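Local coordinates for protein blue-light-activated histidine kinase 2 (Erythrobacter litoralis HTCC2594, PDB 4R38) that senses blue light through a flavin-binding LOV domain and acts as an ATP-dependent histidine kinase involved in light-enhanced bacterial virulence, at residues S25-I31 / R118-Q124; C84-T90 / N103-P109. All coordinates share one frame; numbering follows the deposited sequence.

Interaction 1 of 2, residues S25-I31 / R118-Q124; sequences SLTIADI and RYFVGIQ. With RBF (riboflavin), chain E.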
# COMPACT_ATOMS: atom_id res chain seq x y z
N SER A 25 0.16 -0.61 -10.70
CA SER A 25 -0.65 -0.22 -9.53
C SER A 25 0.11 0.82 -8.72
O SER A 25 1.29 0.65 -8.41
CB SER A 25 -0.93 -1.46 -8.68
OG SER A 25 -1.66 -1.14 -7.47
N LEU A 26 -0.56 1.93 -8.44
CA LEU A 26 0.03 3.00 -7.66
C LEU A 26 -0.98 3.51 -6.66
O LEU A 26 -2.18 3.57 -6.95
CB LEU A 26 0.48 4.12 -8.59
CG LEU A 26 1.26 5.28 -7.94
CD1 LEU A 26 2.39 5.75 -8.85
CD2 LEU A 26 0.31 6.41 -7.61
N THR A 27 -0.48 3.86 -5.47
CA THR A 27 -1.30 4.34 -4.37
C THR A 27 -0.58 5.50 -3.69
O THR A 27 0.65 5.56 -3.69
CB THR A 27 -1.51 3.26 -3.31
OG1 THR A 27 -0.24 2.86 -2.78
CG2 THR A 27 -2.23 2.04 -3.90
N ILE A 28 -1.33 6.44 -3.13
CA ILE A 28 -0.73 7.52 -2.37
C ILE A 28 -1.54 7.59 -1.08
O ILE A 28 -2.76 7.49 -1.14
CB ILE A 28 -0.83 8.87 -3.09
CG1 ILE A 28 -0.05 8.85 -4.43
CG2 ILE A 28 -0.32 10.02 -2.22
CD1 ILE A 28 -0.33 10.03 -5.30
N ALA A 29 -0.86 7.73 0.05
CA ALA A 29 -1.51 7.82 1.37
C ALA A 29 -1.12 9.12 2.03
O ALA A 29 -0.01 9.58 1.86
CB ALA A 29 -1.07 6.68 2.24
N ASP A 30 -2.04 9.70 2.81
CA ASP A 30 -1.72 10.88 3.60
C ASP A 30 -1.39 10.35 4.99
O ASP A 30 -2.29 10.02 5.77
CB ASP A 30 -2.92 11.83 3.62
CG ASP A 30 -2.61 13.15 4.36
OD1 ASP A 30 -1.72 13.12 5.24
OD2 ASP A 30 -3.23 14.20 4.05
N ILE A 31 -0.10 10.19 5.27
CA ILE A 31 0.32 9.55 6.52
C ILE A 31 0.31 10.50 7.71
O ILE A 31 0.66 10.10 8.82
CB ILE A 31 1.71 8.84 6.40
CG1 ILE A 31 2.84 9.83 6.15
CG2 ILE A 31 1.65 7.75 5.31
CD1 ILE A 31 4.21 9.28 6.46
N ARG A 118 4.41 14.27 4.67
CA ARG A 118 2.97 14.07 4.77
C ARG A 118 2.45 12.93 3.91
O ARG A 118 1.50 12.27 4.26
CB ARG A 118 2.28 15.36 4.36
CG ARG A 118 0.80 15.25 4.23
CD ARG A 118 0.15 16.62 4.17
NE ARG A 118 -1.24 16.42 4.50
CZ ARG A 118 -1.86 16.90 5.57
NH1 ARG A 118 -1.25 17.74 6.41
NH2 ARG A 118 -3.12 16.58 5.74
N TYR A 119 3.06 12.73 2.74
CA TYR A 119 2.53 11.77 1.79
C TYR A 119 3.51 10.65 1.50
O TYR A 119 4.73 10.86 1.41
CB TYR A 119 2.23 12.47 0.46
CG TYR A 119 1.20 13.59 0.57
CD1 TYR A 119 -0.17 13.31 0.60
CD2 TYR A 119 1.61 14.91 0.67
CE1 TYR A 119 -1.10 14.36 0.68
CE2 TYR A 119 0.70 15.94 0.74
CZ TYR A 119 -0.65 15.66 0.77
OH TYR A 119 -1.56 16.71 0.86
N PHE A 120 2.96 9.46 1.31
CA PHE A 120 3.74 8.29 0.95
C PHE A 120 3.14 7.79 -0.34
O PHE A 120 1.93 7.80 -0.51
CB PHE A 120 3.63 7.21 2.03
CG PHE A 120 4.92 6.96 2.78
CD1 PHE A 120 5.49 5.70 2.79
CD2 PHE A 120 5.54 7.98 3.48
CE1 PHE A 120 6.67 5.48 3.46
CE2 PHE A 120 6.74 7.74 4.16
CZ PHE A 120 7.28 6.50 4.15
N VAL A 121 4.01 7.33 -1.24
CA VAL A 121 3.59 6.70 -2.47
C VAL A 121 4.12 5.29 -2.48
O VAL A 121 5.20 5.03 -1.94
CB VAL A 121 4.12 7.47 -3.74
CG1 VAL A 121 5.65 7.52 -3.77
CG2 VAL A 121 3.58 6.84 -5.03
N GLY A 122 3.33 4.39 -3.06
CA GLY A 122 3.69 2.98 -3.16
C GLY A 122 3.27 2.41 -4.51
O GLY A 122 2.26 2.82 -5.08
N ILE A 123 4.08 1.50 -5.04
CA ILE A 123 3.62 0.68 -6.16
C ILE A 123 3.54 -0.76 -5.70
O ILE A 123 4.26 -1.17 -4.78
CB ILE A 123 4.53 0.78 -7.40
CG1 ILE A 123 5.95 0.33 -7.07
CG2 ILE A 123 4.48 2.20 -7.94
CD1 ILE A 123 6.83 0.24 -8.29
N GLN A 124 2.60 -1.48 -6.30
CA GLN A 124 2.35 -2.87 -6.00
C GLN A 124 2.53 -3.69 -7.25
O GLN A 124 1.97 -3.36 -8.30
CB GLN A 124 0.92 -3.07 -5.55
CG GLN A 124 0.60 -2.39 -4.27
CD GLN A 124 0.27 -0.92 -4.39
OE1 GLN A 124 -0.04 -0.42 -5.47
NE2 GLN A 124 0.31 -0.22 -3.26
N1 RBF E . 0.09 -2.99 2.73
C2 RBF E . -0.36 -4.08 2.05
O2 RBF E . -0.60 -5.11 2.65
N3 RBF E . -0.52 -4.00 0.70
C4 RBF E . -0.34 -2.85 0.01
O4 RBF E . -0.51 -2.81 -1.23
C4A RBF E . 0.05 -1.68 0.70
N5 RBF E . 0.20 -0.47 0.09
C5A RBF E . 0.57 0.61 0.80
C6 RBF E . 0.75 1.89 0.18
C7 RBF E . 1.12 3.01 0.92
C7M RBF E . 1.29 4.34 0.13
C8 RBF E . 1.33 2.89 2.29
C8M RBF E . 1.75 4.05 3.20
C9 RBF E . 1.17 1.68 2.90
C9A RBF E . 0.79 0.51 2.18
N10 RBF E . 0.61 -0.69 2.85
C10 RBF E . 0.24 -1.81 2.12
C1' RBF E . 0.90 -0.88 4.27
C2' RBF E . -0.25 -0.71 5.26
O2' RBF E . -1.03 0.33 4.82
C3' RBF E . 0.31 -0.42 6.64
O3' RBF E . 0.99 0.80 6.63
C4' RBF E . 1.29 -1.50 7.09
O4' RBF E . 0.67 -2.76 7.15
C5' RBF E . 1.87 -1.17 8.46
O5' RBF E . 0.83 -1.05 9.41
O HOH W 1 1.36 -3.14 -10.79
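Asp30 and Arg118 form a salt bridge at one end of this antiparallel strand pair. Arg118 comes side-on, NE and NH2 both donating to the single oxygen OD2, with NH2 2.9 Å from Asp30 OD2 on its syn lone pair. The guanidinium and carboxylate planes stand 70° apart, so this is not the flat two-oxygen pairing; Asp30 OD1 bonds Ser32 instead. At the other end Gln124 joins strand to flavin. Bent at chi2 (82°), its chain brings OE1 within 2.7 Å of Ser25 OG, which donates to it, while NE2 donates to Thr27 OG1 at 3.2 Å, almost exactly in the amide plane. These two bonds hold the amide at both its ends, and NE2 also reaches O4 and N5 of riboflavin through weak bonds. Glutamine, with a donor and an acceptor on one flat group, suits this place beside the photoactive ring system of a LOV domain. Between the ends, Thr27 pairs with Gly122 and Ala29 with Phe120 through paired backbone bonds. Gly122, with no side chain, lets the strand run close to the flavin, its N 3.8 Å from riboflavin C7M. Small Ala29 places CB 3.9 Å from the methyl C7M, and Ile31 CD1 packs 3.5 Å from Phe120 CD2. On the other face Leu26 and Ile28 pack against Val121, whose CG2 lies 4.0 Å from Leu26 CG. Strand 25-30 is flanked by strand 38-41 and strand 119-128 by strand 100-109, while helix 43-49 contributes Phe45 and Met48 over Ser25, Thr27 and Gln124.

Interaction 2 of 2, residues C84-T90 / N103-P109; sequences CEEVEET and NHLLMGP. With RBF (riboflavin), chain E.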
# COMPACT_ATOMS: atom_id res chain seq x y z
N CYS A 84 9.79 7.94 8.01
CA CYS A 84 9.73 8.54 6.67
C CYS A 84 10.83 8.00 5.73
O CYS A 84 11.54 8.77 5.07
CB CYS A 84 9.76 10.05 6.79
SG CYS A 84 9.43 10.90 5.21
N GLU A 85 10.93 6.67 5.67
CA GLU A 85 11.97 5.95 4.91
C GLU A 85 11.39 5.15 3.75
O GLU A 85 10.23 4.72 3.78
CB GLU A 85 12.71 4.95 5.79
CG GLU A 85 13.54 5.53 6.93
CD GLU A 85 14.16 4.44 7.81
OE1 GLU A 85 13.73 3.25 7.72
OE2 GLU A 85 15.07 4.76 8.60
N GLU A 86 12.19 4.95 2.71
CA GLU A 86 11.79 4.06 1.63
C GLU A 86 11.84 2.63 2.15
O GLU A 86 12.66 2.31 3.00
CB GLU A 86 12.76 4.18 0.43
CG GLU A 86 12.87 5.54 -0.20
CD GLU A 86 13.83 5.52 -1.39
OE1 GLU A 86 14.62 4.55 -1.49
OE2 GLU A 86 13.78 6.45 -2.23
N VAL A 87 10.97 1.77 1.63
CA VAL A 87 10.99 0.38 1.99
C VAL A 87 10.45 -0.49 0.86
O VAL A 87 9.61 -0.07 0.08
CB VAL A 87 10.14 0.14 3.27
CG1 VAL A 87 8.67 0.42 2.99
CG2 VAL A 87 10.33 -1.25 3.83
N GLU A 88 10.94 -1.72 0.81
CA GLU A 88 10.50 -2.71 -0.15
C GLU A 88 10.28 -4.03 0.61
O GLU A 88 11.13 -4.44 1.38
CB GLU A 88 11.59 -2.80 -1.23
CG GLU A 88 11.38 -3.83 -2.30
CD GLU A 88 12.33 -3.59 -3.48
OE1 GLU A 88 13.39 -2.95 -3.29
OE2 GLU A 88 12.02 -4.04 -4.60
N GLU A 89 9.10 -4.65 0.43
CA GLU A 89 8.73 -5.90 1.09
C GLU A 89 7.79 -6.69 0.19
O GLU A 89 6.94 -6.11 -0.49
CB GLU A 89 7.96 -5.65 2.41
CG GLU A 89 8.77 -5.05 3.55
CD GLU A 89 9.79 -6.01 4.11
OE1 GLU A 89 9.56 -7.24 4.08
OE2 GLU A 89 10.84 -5.52 4.59
N THR A 90 7.91 -8.02 0.21
CA THR A 90 6.93 -8.89 -0.41
C THR A 90 5.99 -9.43 0.67
O THR A 90 6.43 -10.13 1.58
CB THR A 90 7.61 -10.03 -1.16
OG1 THR A 90 8.52 -9.46 -2.12
CG2 THR A 90 6.59 -10.90 -1.88
N ASN A 103 2.33 -9.73 -2.93
CA ASN A 103 2.38 -8.35 -3.37
C ASN A 103 3.77 -7.84 -3.05
O ASN A 103 4.16 -7.78 -1.89
CB ASN A 103 1.32 -7.56 -2.62
CG ASN A 103 1.23 -6.09 -3.04
OD1 ASN A 103 2.11 -5.53 -3.74
ND2 ASN A 103 0.16 -5.45 -2.64
N HIS A 104 4.52 -7.51 -4.10
CA HIS A 104 5.83 -6.89 -3.93
C HIS A 104 5.58 -5.40 -3.90
O HIS A 104 5.30 -4.78 -4.91
CB HIS A 104 6.76 -7.26 -5.08
CG HIS A 104 8.17 -6.81 -4.89
ND1 HIS A 104 9.25 -7.67 -5.01
CD2 HIS A 104 8.69 -5.60 -4.60
CE1 HIS A 104 10.37 -7.00 -4.78
NE2 HIS A 104 10.05 -5.74 -4.53
N LEU A 105 5.67 -4.85 -2.70
CA LEU A 105 5.36 -3.46 -2.45
C LEU A 105 6.66 -2.66 -2.35
O LEU A 105 7.60 -3.07 -1.67
CB LEU A 105 4.56 -3.37 -1.14
CG LEU A 105 4.17 -2.01 -0.57
CD1 LEU A 105 3.16 -1.26 -1.43
CD2 LEU A 105 3.58 -2.23 0.84
N LEU A 106 6.71 -1.54 -3.04
CA LEU A 106 7.80 -0.58 -2.91
C LEU A 106 7.17 0.74 -2.57
O LEU A 106 6.34 1.24 -3.32
CB LEU A 106 8.58 -0.39 -4.21
CG LEU A 106 9.30 -1.62 -4.72
CD1 LEU A 106 8.37 -2.43 -5.60
CD2 LEU A 106 10.52 -1.18 -5.51
N MET A 107 7.57 1.34 -1.46
CA MET A 107 6.98 2.61 -1.11
C MET A 107 7.95 3.50 -0.38
O MET A 107 9.05 3.09 -0.01
CB MET A 107 5.70 2.38 -0.29
CG MET A 107 6.00 1.87 1.08
SD MET A 107 4.56 1.72 2.15
CE MET A 107 5.32 1.34 3.73
N GLY A 108 7.55 4.75 -0.25
CA GLY A 108 8.37 5.74 0.40
C GLY A 108 7.75 7.12 0.30
O GLY A 108 6.66 7.29 -0.25
N PRO A 109 8.45 8.11 0.84
CA PRO A 109 7.97 9.49 0.80
C PRO A 109 7.73 9.93 -0.63
O PRO A 109 8.57 9.68 -1.52
CB PRO A 109 9.13 10.29 1.40
CG PRO A 109 9.87 9.31 2.23
CD PRO A 109 9.75 8.00 1.51
N1 RBF E . 0.09 -2.99 2.73
C2 RBF E . -0.36 -4.08 2.05
O2 RBF E . -0.60 -5.11 2.65
N3 RBF E . -0.52 -4.00 0.70
C4 RBF E . -0.34 -2.85 0.01
O4 RBF E . -0.51 -2.81 -1.23
C4A RBF E . 0.05 -1.68 0.70
N5 RBF E . 0.20 -0.47 0.09
C5A RBF E . 0.57 0.61 0.80
C6 RBF E . 0.75 1.89 0.18
C7 RBF E . 1.12 3.01 0.92
C7M RBF E . 1.29 4.34 0.13
C8 RBF E . 1.33 2.89 2.29
C8M RBF E . 1.75 4.05 3.20
C9 RBF E . 1.17 1.68 2.90
C9A RBF E . 0.79 0.51 2.18
N10 RBF E . 0.61 -0.69 2.85
C10 RBF E . 0.24 -1.81 2.12
C1' RBF E . 0.90 -0.88 4.27
C2' RBF E . -0.25 -0.71 5.26
O2' RBF E . -1.03 0.33 4.82
C3' RBF E . 0.31 -0.42 6.64
O3' RBF E . 0.99 0.80 6.63
C4' RBF E . 1.29 -1.50 7.09
O4' RBF E . 0.67 -2.76 7.15
C5' RBF E . 1.87 -1.17 8.46
O5' RBF E . 0.83 -1.05 9.41
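A short histidine-carboxylate bond ties the two strands of this hairpin on the face turned away from the flavin: His104 NE2 donates to Glu88 OE2 at 2.6 Å. The hairpin pairs strand 87-94, an outermost strand of the antiparallel PAS-fold sheet, with strand 100-109. Glu88 is extended, with CG opposite the backbone N (chi1 177°), which carries its carboxylate across to the neighbouring strand. The oxygen meets the ring edge near its plane and uses its anti lone pair, while carboxylate and ring planes lie 69° apart. The carboxylate's charge would probably favour a protonated imidazole. Leu106 runs alongside Glu88 in the same direction, its CD2 3.4 Å from Glu88 OE2, so an aliphatic branch covers one part of the carboxylate.

Regular backbone pairing joins Val87 to Met107 and Glu89 to Leu105, and their side chains share the opposite face. There the beta-branched Val87 lies beside the long, unbranched Met107, with CG1 3.6 Å from Met107 CE. Met107 is extended beyond CG and sets SD 3.4 Å from C8 of riboflavin, a flexible apolar chain reaching the dimethylbenzene ring. Leu105 CD1 lies 3.4 Å from riboflavin N5, lining the flavin with a branched apolar end, and Asn103 ND2 makes a weak bond to riboflavin O4 as well as a bond to Asn93. Glu89 has its salt bridge outside the hairpin, to Arg76 of helix 71-82, and that helix also packs Leu77 and Ala80 on Val87. Where helix 71-82 ends, Cys84 has positive phi as the C-prime residue of a Schellman motif. Its sulfur, disulfide-bonded to Cys117, packs against Pro109, SG lying 3.4 Å from Pro109 CG.

From the N terminus, strand 25-30 comes first; it neighbours strand 38-41 on one side and, much later, strand 119-128 on the other, so interaction 1 closes a loop of 86 residues that holds the helices and three of the five strands. Within that loop, residues 84-90 and 103-109 meet across a short hairpin, so interaction 2 lies wholly inside interaction 1 and the two do not cross. Strands 100-109 and 119-128, consecutive in the chain, then join both contacts: Val121 N lies 2.8 Å from Gly108 O and Ile123 N 2.9 Å from Leu106 O, probable hydrogen bonds. The result is one sheet in the N-terminal LOV domain, the kinase's sensory part, its central strands lining the riboflavin pocket.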